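Local coordinates for protein nucleocapsid (Equine arteritis virus, PDB 2I9F) that forms the capsid-building domain of the viral nucleocapsid, here as a dimer of dimers, and belongs to a full-length protein that probably binds RNA, at residues 22-27 with 57-62. Sequence-based numbering, arbitrary orientation.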
loop_
_atom_site.group_PDB
_atom_site.type_symbol
_atom_site.label_atom_id
_atom_site.label_comp_id
_atom_site.label_asym_id
_atom_site.label_seq_id
_atom_site.Cartn_x
_atom_site.Cartn_y
_atom_site.Cartn_z
ATOM N N ARG A 22 -16.865 7.497 2.338
ATOM C CA ARG A 22 -16.770 6.100 2.803
ATOM C C ARG A 22 -16.873 5.101 1.677
ATOM O O ARG A 22 -16.034 4.233 1.632
ATOM C CB ARG A 22 -17.844 5.771 3.839
ATOM C CG ARG A 22 -17.622 6.401 5.143
ATOM C CD ARG A 22 -18.899 6.329 6.044
ATOM N NE ARG A 22 -19.458 4.972 6.141
ATOM C CZ ARG A 22 -20.749 4.643 5.955
ATOM N NH1 ARG A 22 -21.682 5.562 5.637
ATOM N NH2 ARG A 22 -21.113 3.375 6.082
ATOM N N ALA A 23 -17.912 5.195 0.807
ATOM C CA ALA A 23 -18.066 4.293 -0.359
ATOM C C ALA A 23 -16.800 4.312 -1.266
ATOM O O ALA A 23 -16.307 3.251 -1.682
ATOM C CB ALA A 23 -19.379 4.624 -1.196
ATOM N N THR A 24 -16.251 5.504 -1.546
ATOM C CA THR A 24 -14.974 5.619 -2.339
ATOM C C THR A 24 -13.817 4.860 -1.672
ATOM O O THR A 24 -13.078 4.108 -2.322
ATOM C CB THR A 24 -14.569 7.109 -2.537
ATOM O OG1 THR A 24 -15.629 7.796 -3.188
ATOM C CG2 THR A 24 -13.313 7.282 -3.400
ATOM N N LEU A 25 -13.621 5.089 -0.387
ATOM C CA LEU A 25 -12.574 4.342 0.318
ATOM C C LEU A 25 -12.804 2.827 0.345
ATOM O O LEU A 25 -11.851 2.059 0.246
ATOM C CB LEU A 25 -12.396 4.917 1.722
ATOM C CG LEU A 25 -11.985 6.403 1.893
ATOM C CD1 LEU A 25 -11.622 6.540 3.371
ATOM C CD2 LEU A 25 -10.761 6.679 1.072
ATOM N N SER A 26 -14.054 2.380 0.521
ATOM C CA SER A 26 -14.324 0.934 0.499
ATOM C C SER A 26 -13.934 0.344 -0.850
ATOM O O SER A 26 -13.420 -0.764 -0.921
ATOM C CB SER A 26 -15.798 0.661 0.796
ATOM O OG SER A 26 -16.608 0.865 -0.372
ATOM N N SER A 27 -14.211 1.098 -1.917
ATOM C CA SER A 27 -13.719 0.776 -3.257
ATOM C C SER A 27 -12.227 0.742 -3.400
ATOM O O SER A 27 -11.741 -0.117 -4.059
ATOM C CB SER A 27 -14.236 1.742 -4.303
ATOM O OG SER A 27 -15.464 1.269 -4.730
ATOM N N LYS A 57 -7.529 13.249 -3.918
ATOM C CA LYS A 57 -7.435 14.629 -3.383
ATOM C C LYS A 57 -8.578 15.144 -2.468
ATOM O O LYS A 57 -8.291 15.688 -1.392
ATOM C CB LYS A 57 -7.217 15.622 -4.526
ATOM C CG LYS A 57 -6.841 17.061 -4.054
ATOM C CD LYS A 57 -5.546 16.996 -3.239
ATOM C CE LYS A 57 -4.809 18.337 -3.130
ATOM N NZ LYS A 57 -3.589 18.264 -2.284
ATOM N N GLN A 58 -9.832 14.996 -2.906
ATOM C CA GLN A 58 -11.033 15.497 -2.184
ATOM C C GLN A 58 -11.096 14.962 -0.762
ATOM O O GLN A 58 -11.441 15.685 0.171
ATOM C CB GLN A 58 -12.320 15.052 -2.891
ATOM C CG GLN A 58 -12.252 15.167 -4.435
ATOM C CD GLN A 58 -13.157 14.152 -5.141
ATOM O OE1 GLN A 58 -14.365 14.355 -5.225
ATOM N NE2 GLN A 58 -12.570 13.061 -5.660
ATOM N N ILE A 59 -10.749 13.685 -0.621
ATOM C CA ILE A 59 -10.734 13.000 0.689
ATOM C C ILE A 59 -9.456 13.319 1.467
ATOM O O ILE A 59 -9.507 13.570 2.673
ATOM C CB ILE A 59 -10.940 11.484 0.531
ATOM C CG1 ILE A 59 -12.342 11.259 -0.035
ATOM C CG2 ILE A 59 -10.790 10.721 1.948
ATOM C CD1 ILE A 59 -12.531 9.920 -0.680
ATOM N N GLN A 60 -8.314 13.285 0.771
ATOM C CA GLN A 60 -7.060 13.746 1.343
ATOM C C GLN A 60 -7.143 15.134 2.042
ATOM O O GLN A 60 -6.698 15.271 3.196
ATOM C CB GLN A 60 -5.967 13.743 0.281
ATOM C CG GLN A 60 -4.683 14.291 0.821
ATOM C CD GLN A 60 -4.009 13.398 1.848
ATOM O OE1 GLN A 60 -2.838 13.607 2.158
ATOM N NE2 GLN A 60 -4.736 12.405 2.391
ATOM N N ARG A 61 -7.682 16.141 1.350
ATOM C CA ARG A 61 -8.048 17.444 1.960
ATOM C C ARG A 61 -8.717 17.329 3.346
ATOM O O ARG A 61 -8.332 18.022 4.279
ATOM C CB ARG A 61 -8.993 18.222 1.028
ATOM C CG ARG A 61 -8.363 18.816 -0.226
ATOM C CD ARG A 61 -9.342 19.797 -0.932
ATOM N NE ARG A 61 -9.943 19.243 -2.160
ATOM C CZ ARG A 61 -9.548 19.530 -3.404
ATOM N NH1 ARG A 61 -8.543 20.370 -3.603
ATOM N NH2 ARG A 61 -10.152 18.979 -4.462
ATOM N N LYS A 62 -9.728 16.465 3.465
ATOM C CA LYS A 62 -10.409 16.183 4.750
ATOM C C LYS A 62 -9.538 15.435 5.773
ATOM O O LYS A 62 -9.511 15.789 6.943
ATOM C CB LYS A 62 -11.704 15.380 4.533
ATOM C CG LYS A 62 -12.606 15.892 3.429
ATOM C CD LYS A 62 -13.452 17.044 3.886
ATOM C CE LYS A 62 -14.444 17.448 2.801
ATOM N NZ LYS A 62 -15.667 16.584 2.793
#
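I59 meets T24 and L25 where the C-terminal helix 57-63 packs against helix 19-34, and it supplies every direct touch from its side.

I59 CA lies 8.9 Å from L25 CA, the closest CA pair of the two segments, and the side chain bridges that gap. CG1 stands anti to the carbonyl carbon (chi1 -65°) and chi2 is extended at 160°, which carries CD1 out to T24, 3.9 Å from T24 CG2 and also 3.9 Å from T24 CB. The shorter branch, CG2, lies 4.1 Å from L25 CD2; that same leucine methyl is 4.1 Å from I59 CD1, so both I59 methyls meet it from the same side. The hydroxyl of T24 is engaged on its own helix, OG1 bonding Q20 O. L25 also packs on F33 of the second subunit, so this apolar cluster continues into a subunit interface.

Further along, Q60 packs on V54 and P55, and K62 NZ forms a salt bridge with E21, a second tie to helix 19-34.

With only 122 Å² buried between the two segments and the side chains of T24, L25 and I59 meeting through carbon atoms at van der Waals distance, cohesion here is dispersive and hydrophobic.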